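Local atomic coordinates of probable ss-1,3-N-acetylglucosaminyltransferase (Staphylococcus aureus subsp. aureus N315, PDB entry 6H21), a protein that is a probable glycosyltransferase with a family 2, GT-A-type domain, and binds uridine-diphosphate-N-acetylglucosamine in a pocket of that domain. Residues Ile55-His60 and Leu98-Ala103; Asp162-Ser167 and Gln264-Gln269. All coordinates share one frame; numbering follows the deposited sequence.

Contact 1 (Ile55-His60 and Leu98-Ala103). With UD1 (uridine-diphosphate-N-acetylglucosamine), chain X.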
ATOM      1  N   ILE C  55      36.882 -39.603   2.712  1.00 40.73           N
ATOM      2  CA  ILE C  55      37.246 -39.122   4.039  1.00 41.43           C
ATOM      3  C   ILE C  55      35.951 -38.989   4.837  1.00 41.26           C
ATOM      4  O   ILE C  55      35.131 -38.152   4.514  1.00 41.19           O
ATOM      5  CB  ILE C  55      38.012 -37.780   3.983  1.00 41.61           C
ATOM      6  CG1 ILE C  55      39.226 -37.839   3.050  1.00 41.89           C
ATOM      7  CG2 ILE C  55      38.401 -37.327   5.384  1.00 42.47           C
ATOM      8  CD1 ILE C  55      39.877 -36.495   2.780  1.00 42.02           C
ATOM      9  N   ILE C  56      35.790 -39.817   5.870  1.00 42.01           N
ATOM     10  CA  ILE C  56      34.635 -39.729   6.766  1.00 42.24           C
ATOM     11  C   ILE C  56      35.054 -38.980   8.039  1.00 43.04           C
ATOM     12  O   ILE C  56      35.986 -39.379   8.743  1.00 43.84           O
ATOM     13  CB  ILE C  56      34.060 -41.118   7.097  1.00 42.79           C
ATOM     14  CG1 ILE C  56      33.871 -41.973   5.840  1.00 42.44           C
ATOM     15  CG2 ILE C  56      32.769 -40.972   7.891  1.00 43.04           C
ATOM     16  CD1 ILE C  56      33.440 -43.401   6.112  1.00 43.05           C
ATOM     17  N   ILE C  57      34.334 -37.897   8.345  1.00 43.04           N
ATOM     18  CA  ILE C  57      34.551 -37.165   9.573  1.00 43.97           C
ATOM     19  C   ILE C  57      33.309 -37.303  10.448  1.00 44.40           C
ATOM     20  O   ILE C  57      32.296 -36.725  10.138  1.00 44.12           O
ATOM     21  CB  ILE C  57      34.852 -35.686   9.297  1.00 43.51           C
ATOM     22  CG1 ILE C  57      35.870 -35.509   8.173  1.00 43.16           C
ATOM     23  CG2 ILE C  57      35.278 -35.009  10.596  1.00 44.48           C
ATOM     24  CD1 ILE C  57      37.252 -35.980   8.533  1.00 44.42           C
ATOM     25  N   ASP C  58      33.414 -38.043  11.553  1.00 46.08           N
ATOM     26  CA  ASP C  58      32.264 -38.252  12.422  1.00 47.04           C
ATOM     27  C   ASP C  58      32.196 -37.160  13.500  1.00 48.10           C
ATOM     28  O   ASP C  58      33.136 -36.975  14.280  1.00 48.82           O
ATOM     29  CB  ASP C  58      32.269 -39.631  13.065  1.00 48.08           C
ATOM     30  CG  ASP C  58      31.027 -39.841  13.906  1.00 48.79           C
ATOM     31  OD1 ASP C  58      29.935 -39.991  13.313  1.00 48.31           O
ATOM     32  OD2 ASP C  58      31.155 -39.771  15.136  1.00 50.25           O
ATOM     33  N   ASP C  59      31.054 -36.468  13.554  1.00 48.32           N
ATOM     34  CA  ASP C  59      30.884 -35.289  14.425  1.00 49.39           C
ATOM     35  C   ASP C  59      30.459 -35.752  15.828  1.00 51.31           C
ATOM     36  O   ASP C  59      29.437 -35.319  16.355  1.00 51.77           O
ATOM     37  CB  ASP C  59      29.915 -34.280  13.803  1.00 48.23           C
ATOM     38  CG  ASP C  59      30.039 -32.856  14.333  1.00 48.20           C
ATOM     39  OD1 ASP C  59      30.996 -32.576  15.092  1.00 48.52           O
ATOM     40  OD2 ASP C  59      29.183 -32.032  13.973  1.00 46.65           O
ATOM     41  N   HIS C  60      31.296 -36.611  16.420  1.00 53.51           N
ATOM     42  CA  HIS C  60      31.113 -37.222  17.742  1.00 55.80           C
ATOM     43  C   HIS C  60      29.680 -37.757  17.906  1.00 56.18           C
ATOM     44  O   HIS C  60      28.916 -37.275  18.748  1.00 56.23           O
ATOM     45  CB  HIS C  60      31.519 -36.244  18.863  1.00 57.08           C
ATOM     46  CG  HIS C  60      31.945 -36.959  20.107  1.00 59.00           C
ATOM     47  ND1 HIS C  60      31.178 -36.983  21.248  1.00 60.66           N
ATOM     48  CD2 HIS C  60      33.037 -37.703  20.374  1.00 60.40           C
ATOM     49  CE1 HIS C  60      31.788 -37.695  22.176  1.00 62.62           C
ATOM     50  NE2 HIS C  60      32.928 -38.167  21.658  1.00 62.39           N
ATOM     51  N   LEU C  98      38.718 -30.938   4.583  1.00 42.57           N
ATOM     52  CA  LEU C  98      39.523 -30.110   3.646  1.00 42.83           C
ATOM     53  C   LEU C  98      41.020 -30.174   3.996  1.00 44.34           C
ATOM     54  O   LEU C  98      41.870 -30.351   3.103  1.00 44.76           O
ATOM     55  CB  LEU C  98      38.999 -28.670   3.674  1.00 42.32           C
ATOM     56  CG  LEU C  98      37.649 -28.482   2.987  1.00 40.90           C
ATOM     57  CD1 LEU C  98      37.065 -27.099   3.257  1.00 40.43           C
ATOM     58  CD2 LEU C  98      37.778 -28.739   1.488  1.00 40.52           C
ATOM     59  N   LYS C  99      41.340 -30.051   5.290  1.00 45.31           N
ATOM     60  CA  LYS C  99      42.733 -30.054   5.779  1.00 47.09           C
ATOM     61  C   LYS C  99      43.384 -31.426   5.534  1.00 47.80           C
ATOM     62  O   LYS C  99      44.591 -31.518   5.318  1.00 49.13           O
ATOM     63  CB  LYS C  99      42.759 -29.653   7.258  1.00 48.11           C
ATOM     64  N   MET C 100      42.578 -32.492   5.554  1.00 47.11           N
ATOM     65  CA  MET C 100      43.056 -33.858   5.356  1.00 47.71           C
ATOM     66  C   MET C 100      43.310 -34.170   3.872  1.00 47.26           C
ATOM     67  O   MET C 100      44.134 -35.019   3.568  1.00 47.58           O
ATOM     68  CB  MET C 100      42.061 -34.874   5.926  1.00 47.13           C
ATOM     69  CG  MET C 100      42.088 -34.896   7.440  1.00 48.21           C
ATOM     70  SD  MET C 100      40.752 -35.854   8.187  1.00 47.93           S
ATOM     71  CE  MET C 100      41.244 -37.510   7.714  1.00 47.62           C
ATOM     72  N   SER C 101      42.580 -33.528   2.958  1.00 46.08           N
ATOM     73  CA  SER C 101      42.698 -33.849   1.535  1.00 45.68           C
ATOM     74  C   SER C 101      43.863 -33.069   0.908  1.00 46.50           C
ATOM     75  O   SER C 101      43.989 -31.868   1.086  1.00 46.79           O
ATOM     76  CB  SER C 101      41.408 -33.561   0.806  1.00 44.28           C
ATOM     77  OG  SER C 101      41.599 -33.660  -0.597  1.00 43.94           O
ATOM     78  N   LYS C 102      44.688 -33.776   0.145  1.00 47.18           N
ATOM     79  CA  LYS C 102      45.687 -33.177  -0.703  1.00 48.45           C
ATOM     80  C   LYS C 102      45.356 -33.557  -2.149  1.00 48.08           C
ATOM     81  O   LYS C 102      46.240 -33.650  -2.969  1.00 49.98           O
ATOM     82  CB  LYS C 102      47.094 -33.645  -0.297  1.00 50.10           C
ATOM     83  CG  LYS C 102      47.568 -33.184   1.079  1.00 51.22           C
ATOM     84  N   ALA C 103      44.067 -33.765  -2.443  1.00 46.76           N
ATOM     85  CA  ALA C 103      43.625 -34.167  -3.768  1.00 46.43           C
ATOM     86  C   ALA C 103      43.498 -32.936  -4.683  1.00 46.14           C
ATOM     87  O   ALA C 103      43.620 -31.783  -4.232  1.00 45.96           O
ATOM     88  CB  ALA C 103      42.322 -34.928  -3.663  1.00 45.98           C
TER
HETATM   89  C1' UD1 X 403      20.499 -29.612   4.280  1.00 45.54           C
HETATM   90  C2' UD1 X 403      20.621 -29.047   2.861  1.00 45.67           C
HETATM   91  C3' UD1 X 403      21.908 -29.551   2.211  1.00 44.33           C
HETATM   92  C4' UD1 X 403      23.098 -29.216   3.106  1.00 39.81           C
HETATM   93  C5' UD1 X 403      22.871 -29.660   4.554  1.00 43.80           C
HETATM   94  C6' UD1 X 403      24.006 -29.214   5.481  1.00 43.25           C
HETATM   95  C7' UD1 X 403      18.502 -28.593   1.681  1.00 54.51           C
HETATM   96  C8' UD1 X 403      17.410 -29.189   0.832  1.00 53.03           C
HETATM   97  N2' UD1 X 403      19.468 -29.434   2.057  1.00 48.62           N
HETATM   98  O1' UD1 X 403      20.463 -31.039   4.173  1.00 41.17           O
HETATM   99  O3' UD1 X 403      22.068 -28.957   0.913  1.00 41.42           O
HETATM  100  O4' UD1 X 403      24.258 -29.871   2.589  1.00 37.83           O
HETATM  101  O5' UD1 X 403      21.611 -29.180   5.066  1.00 39.30           O
HETATM  102  O6' UD1 X 403      24.258 -27.815   5.392  1.00 49.02           O
HETATM  103  O7' UD1 X 403      18.504 -27.415   1.994  1.00 52.28           O
HETATM  104  N1  UD1 X 403      25.949 -33.368  10.355  1.00 43.21           N
HETATM  105  C2  UD1 X 403      27.095 -33.102  11.126  1.00 36.81           C
HETATM  106  N3  UD1 X 403      27.002 -32.748  12.402  1.00 46.02           N
HETATM  107  C4  UD1 X 403      25.819 -32.640  12.994  1.00 43.77           C
HETATM  108  C5  UD1 X 403      24.654 -32.894  12.268  1.00 43.07           C
HETATM  109  C6  UD1 X 403      24.732 -33.256  10.921  1.00 39.57           C
HETATM  110  O2  UD1 X 403      28.227 -33.182  10.632  1.00 37.96           O
HETATM  111  O4  UD1 X 403      25.799 -32.317  14.203  1.00 40.89           O
HETATM  112  C1B UD1 X 403      26.152 -33.736   8.953  1.00 36.80           C
HETATM  113  C2B UD1 X 403      25.296 -34.898   8.482  1.00 37.68           C
HETATM  114  O2' UD1 X 403      25.845 -36.141   8.904  1.00 37.46           O
HETATM  115  C3B UD1 X 403      25.319 -34.695   6.976  1.00 38.10           C
HETATM  116  C4B UD1 X 403      25.431 -33.181   6.815  1.00 39.43           C
HETATM  117  O4B UD1 X 403      25.832 -32.647   8.087  1.00 38.10           O
HETATM  118  O3B UD1 X 403      26.465 -35.332   6.396  1.00 35.30           O
HETATM  119  C5B UD1 X 403      24.117 -32.533   6.420  1.00 41.26           C
HETATM  120  O5B UD1 X 403      23.083 -33.068   7.235  1.00 40.23           O
HETATM  121  PA  UD1 X 403      21.694 -33.572   6.624  1.00 37.58           P
HETATM  122  O1A UD1 X 403      20.905 -34.079   7.788  1.00 41.65           O
HETATM  123  O2A UD1 X 403      21.881 -34.414   5.364  1.00 34.83           O
HETATM  124  O3A UD1 X 403      21.083 -32.173   6.197  1.00 38.44           O
HETATM  125  PB  UD1 X 403      19.808 -32.006   5.255  1.00 37.33           P
HETATM  126  O1B UD1 X 403      18.762 -31.271   6.035  1.00 40.70           O
HETATM  127  O2B UD1 X 403      19.419 -33.301   4.556  1.00 35.20           O

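Contact 2 (Asp162-Ser167 and Gln264-Gln269)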
ATOM      1  N   ASP C 162      27.838 -19.395 -16.730  1.00 43.20           N
ATOM      2  CA  ASP C 162      27.728 -18.037 -16.239  1.00 43.43           C
ATOM      3  C   ASP C 162      26.832 -18.066 -14.991  1.00 41.54           C
ATOM      4  O   ASP C 162      25.793 -18.740 -14.986  1.00 41.48           O
ATOM      5  CB  ASP C 162      27.179 -17.140 -17.355  1.00 45.13           C
ATOM      6  CG  ASP C 162      27.168 -15.652 -17.047  1.00 46.30           C
ATOM      7  OD1 ASP C 162      28.270 -15.060 -17.027  1.00 48.66           O
ATOM      8  OD2 ASP C 162      26.062 -15.087 -16.840  1.00 46.57           O
ATOM      9  N   ILE C 163      27.211 -17.315 -13.955  1.00 40.16           N
ATOM     10  CA  ILE C 163      26.425 -17.267 -12.723  1.00 39.22           C
ATOM     11  C   ILE C 163      24.974 -16.861 -13.057  1.00 39.08           C
ATOM     12  O   ILE C 163      24.033 -17.506 -12.615  1.00 38.93           O
ATOM     13  CB  ILE C 163      27.093 -16.350 -11.673  1.00 38.50           C
ATOM     14  CG1 ILE C 163      28.400 -16.953 -11.158  1.00 38.89           C
ATOM     15  CG2 ILE C 163      26.136 -16.061 -10.531  1.00 37.62           C
ATOM     16  CD1 ILE C 163      29.250 -16.028 -10.342  1.00 38.77           C
ATOM     17  N   ILE C 164      24.801 -15.836 -13.893  1.00 39.69           N
ATOM     18  CA  ILE C 164      23.496 -15.268 -14.152  1.00 39.90           C
ATOM     19  C   ILE C 164      22.735 -16.093 -15.205  1.00 40.78           C
ATOM     20  O   ILE C 164      21.599 -16.522 -14.946  1.00 40.34           O
ATOM     21  CB  ILE C 164      23.635 -13.775 -14.505  1.00 40.58           C
ATOM     22  CG1 ILE C 164      24.037 -12.986 -13.254  1.00 39.59           C
ATOM     23  CG2 ILE C 164      22.361 -13.221 -15.128  1.00 41.02           C
ATOM     24  CD1 ILE C 164      24.495 -11.582 -13.540  1.00 40.02           C
ATOM     25  N   ASP C 165      23.337 -16.350 -16.367  1.00 41.72           N
ATOM     26  CA  ASP C 165      22.648 -17.043 -17.447  1.00 43.23           C
ATOM     27  C   ASP C 165      22.305 -18.492 -17.071  1.00 42.11           C
ATOM     28  O   ASP C 165      21.409 -19.061 -17.661  1.00 42.55           O
ATOM     29  CB  ASP C 165      23.473 -17.100 -18.735  1.00 46.03           C
ATOM     30  CG  ASP C 165      23.867 -15.757 -19.325  1.00 48.47           C
ATOM     31  OD1 ASP C 165      23.211 -14.728 -19.016  1.00 49.33           O
ATOM     32  OD2 ASP C 165      24.829 -15.751 -20.116  1.00 52.65           O
ATOM     33  N   ASN C 166      23.056 -19.117 -16.158  1.00 40.52           N
ATOM     34  CA  ASN C 166      22.868 -20.527 -15.853  1.00 40.03           C
ATOM     35  C   ASN C 166      22.338 -20.696 -14.426  1.00 38.78           C
ATOM     36  O   ASN C 166      22.376 -21.814 -13.863  1.00 38.36           O
ATOM     37  CB  ASN C 166      24.162 -21.311 -16.064  1.00 40.50           C
ATOM     38  CG  ASN C 166      24.680 -21.235 -17.487  1.00 42.06           C
ATOM     39  OD1 ASN C 166      25.725 -20.621 -17.739  1.00 42.68           O
ATOM     40  ND2 ASN C 166      23.971 -21.866 -18.414  1.00 42.43           N
ATOM     41  N   SER C 167      21.889 -19.584 -13.831  1.00 37.74           N
ATOM     42  CA  SER C 167      21.051 -19.611 -12.645  1.00 36.86           C
ATOM     43  C   SER C 167      21.776 -20.264 -11.459  1.00 35.73           C
ATOM     44  O   SER C 167      21.152 -20.998 -10.705  1.00 34.79           O
ATOM     45  CB  SER C 167      19.756 -20.344 -12.927  1.00 37.42           C
ATOM     46  OG  SER C 167      18.967 -19.638 -13.874  1.00 38.64           O
ATOM     47  N   GLN C 264      32.825  -2.669 -10.841  1.00 43.63           N
ATOM     48  CA  GLN C 264      31.967  -2.276  -9.755  1.00 42.60           C
ATOM     49  C   GLN C 264      30.494  -2.499 -10.147  1.00 40.67           C
ATOM     50  O   GLN C 264      29.681  -2.939  -9.330  1.00 38.63           O
ATOM     51  CB  GLN C 264      32.285  -0.835  -9.359  1.00 44.08           C
ATOM     52  CG  GLN C 264      31.715  -0.456  -8.004  1.00 44.10           C
ATOM     53  CD  GLN C 264      32.161  -1.350  -6.866  1.00 44.71           C
ATOM     54  OE1 GLN C 264      33.180  -2.048  -6.923  1.00 44.94           O
ATOM     55  NE2 GLN C 264      31.371  -1.324  -5.804  1.00 45.86           N
ATOM     56  N   GLU C 265      30.167  -2.222 -11.413  1.00 40.90           N
ATOM     57  CA  GLU C 265      28.795  -2.367 -11.900  1.00 40.06           C
ATOM     58  C   GLU C 265      28.414  -3.850 -11.963  1.00 38.89           C
ATOM     59  O   GLU C 265      27.268  -4.210 -11.709  1.00 37.79           O
ATOM     60  CB  GLU C 265      28.640  -1.709 -13.271  1.00 41.41           C
ATOM     61  CG  GLU C 265      27.199  -1.453 -13.639  1.00 41.09           C
ATOM     62  CD  GLU C 265      26.451  -0.560 -12.657  1.00 40.49           C
ATOM     63  OE1 GLU C 265      27.065   0.379 -12.124  1.00 41.27           O
ATOM     64  OE2 GLU C 265      25.258  -0.797 -12.434  1.00 39.95           O
ATOM     65  N   LYS C 266      29.385  -4.689 -12.330  1.00 39.35           N
ATOM     66  CA  LYS C 266      29.254  -6.157 -12.330  1.00 38.79           C
ATOM     67  C   LYS C 266      28.961  -6.663 -10.910  1.00 37.11           C
ATOM     68  O   LYS C 266      28.138  -7.576 -10.729  1.00 36.07           O
ATOM     69  CB  LYS C 266      30.517  -6.805 -12.910  1.00 40.35           C
ATOM     70  CG  LYS C 266      30.449  -8.316 -13.119  1.00 40.57           C
ATOM     71  CD  LYS C 266      29.273  -8.803 -13.967  1.00 40.56           C
ATOM     72  CE  LYS C 266      29.167 -10.316 -13.984  1.00 40.61           C
ATOM     73  NZ  LYS C 266      28.030 -10.785 -14.805  1.00 40.81           N
ATOM     74  N   ARG C 267      29.629  -6.087  -9.900  1.00 36.60           N
ATOM     75  CA  ARG C 267      29.340  -6.440  -8.486  1.00 35.35           C
ATOM     76  C   ARG C 267      27.900  -6.053  -8.096  1.00 34.09           C
ATOM     77  O   ARG C 267      27.184  -6.846  -7.431  1.00 33.02           O
ATOM     78  CB  ARG C 267      30.388  -5.789  -7.583  1.00 35.68           C
ATOM     79  CG  ARG C 267      31.782  -6.377  -7.748  1.00 36.69           C
ATOM     80  CD  ARG C 267      32.841  -5.485  -7.145  1.00 37.40           C
ATOM     81  NE  ARG C 267      34.150  -6.112  -7.117  1.00 38.42           N
ATOM     82  CZ  ARG C 267      35.229  -5.534  -6.603  1.00 39.35           C
ATOM     83  NH1 ARG C 267      35.153  -4.287  -6.164  1.00 39.45           N
ATOM     84  NH2 ARG C 267      36.366  -6.202  -6.537  1.00 40.15           N
ATOM     85  N   HIS C 268      27.470  -4.842  -8.489  1.00 34.19           N
ATOM     86  CA  HIS C 268      26.096  -4.379  -8.276  1.00 33.49           C
ATOM     87  C   HIS C 268      25.105  -5.370  -8.890  1.00 33.13           C
ATOM     88  O   HIS C 268      24.088  -5.687  -8.295  1.00 32.25           O
ATOM     89  CB  HIS C 268      25.858  -2.986  -8.871  1.00 34.01           C
ATOM     90  CG  HIS C 268      26.607  -1.875  -8.212  1.00 34.39           C
ATOM     91  ND1 HIS C 268      26.845  -1.845  -6.847  1.00 34.05           N
ATOM     92  CD2 HIS C 268      27.144  -0.738  -8.720  1.00 35.34           C
ATOM     93  CE1 HIS C 268      27.529  -0.751  -6.550  1.00 34.63           C
ATOM     94  NE2 HIS C 268      27.708  -0.044  -7.682  1.00 35.35           N
ATOM     95  N   GLN C 269      25.416  -5.845 -10.098  1.00 34.16           N
ATOM     96  CA  GLN C 269      24.542  -6.770 -10.819  1.00 34.27           C
ATOM     97  C   GLN C 269      24.450  -8.098 -10.064  1.00 33.35           C
ATOM     98  O   GLN C 269      23.371  -8.627  -9.900  1.00 32.63           O
ATOM     99  CB  GLN C 269      25.044  -7.027 -12.236  1.00 36.00           C
ATOM    100  CG  GLN C 269      24.113  -7.929 -13.031  1.00 36.71           C
ATOM    101  CD  GLN C 269      24.746  -8.386 -14.319  1.00 38.89           C
ATOM    102  OE1 GLN C 269      25.890  -8.847 -14.347  1.00 40.69           O
ATOM    103  NE2 GLN C 269      23.999  -8.251 -15.403  1.00 40.06           N
TER
HETATM  104  O   HOH W   1      27.464 -13.753 -14.462  1.00 42.43           O

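Contact 1 (Ile55-His60 and Leu98-Ala103)
Met100 meets Ile55 and Ile57 through aliphatic and sulfur atoms alone; the flat groups lie further along the chain, where the carboxylate of Asp59 meets the uracil of UD1 at its N3-H. Asp59 OD2 accepts the ring N3-H in a nearly straight hydrogen bond of 2.8 Å (172°), while UD1 O4 comes within 3.4 Å of the same oxygen. Ser87 OG also bonds to OD2, and Gly88 N adds a weak bond, so several donors hold this carboxylate in position.

Earlier in the segment, Ile55 and Ile57 of strand 52-58 pack against the end of helix 91-100. The Met100 side chain bends at chi3 (69°), which folds its methyl back over Ile55: CE lies 3.7 Å from Ile55 CG2, the two side chains crossing at a slant. Ile57 instead reaches Met100 tip to tip, with CD1 3.5 Å from SD. Ile55 CD1 rests on Ser101 CB at 3.9 Å, just past the helix. There Ser101 OG accepts from Ala103 N at 3.1 Å, forming an ST turn, and it also bonds to Ser23 OG on the adjoining strand.

This is sheet-to-helix packing of a Rossmann-like GT-A core. Apolar contacts join the helix to the strand, whereas within these two segments the polar contact with UD1 is made by Asp59, just past the strand, which accepts the N3-H of the base.

Contact 2 (Asp162-Ser167 and Gln264-Gln269)
An Asx motif and a type I beta turn from Ile164 to Ser167 shape the loop that presents Ile164 to helix 264-281. The contact thus joins the family 2 glycosyltransferase region to the TarS linker region, with the Ile164 side chain as the part that reaches across. Its CG1 branch stands anti to the carbonyl carbon and runs on extended (chi2 167°), which carries CD1 out to the helix, where it lies over the amide of Gln269 rather than beside it. CD1 is 3.2 Å from Gln269 OE1 and 3.3 Å from Gln269 CD, a close approach of a methyl to an amide; the two side chains meet at an angle.

Gln269 stretches toward the loop almost fully extended. Lys266, one turn earlier, follows a different path: a single bend at chi2 (54°) swings its otherwise straight chain alongside, bringing NZ to Gln269 OE1 in a 2.9 Å hydrogen bond, with the donor tilted 19° from the carbonyl plane. That bond restrains the rotation of the amide beneath Ile164. The same NZ also passes 3.8 Å from Ile164 CD1, so methyl, amide and ammonium group are packed together. Lys273, further along the same helix, also touches Ile164.

Water 1 links the segments, accepting from Lys266 NZ at 3.0 Å and, weakly, from Ile164 N. The charge of Lys266 probably feels Asp162, although their charged atoms are not in contact. Asp162 is occupied within its own loop: its backbone N donates to Asn166 OD1 in the carbonyl plane, and its OD2 accepts from Asp165 N at 3.0 Å through the anti lone pair.

Contacts 1 and 2 lie on opposite sides of the chain's centre, their own centres 33 Å apart and their nearest atoms about 19 Å apart, and they follow one another in series along the sequence. Contact 1 sits wholly within the nucleotide-binding half and supplies Asp59 to the UD1 pocket, where Asp110, Ser111, Asp199 and Arg94 also bond to the ligand. Contact 2 is remote from it: Ser167 O is 14.1 Å from UD1 O3'. One is buried packing inside the GT-A core; the other is a surface junction, partly bridged by water, between that core's loop and the helical linker region.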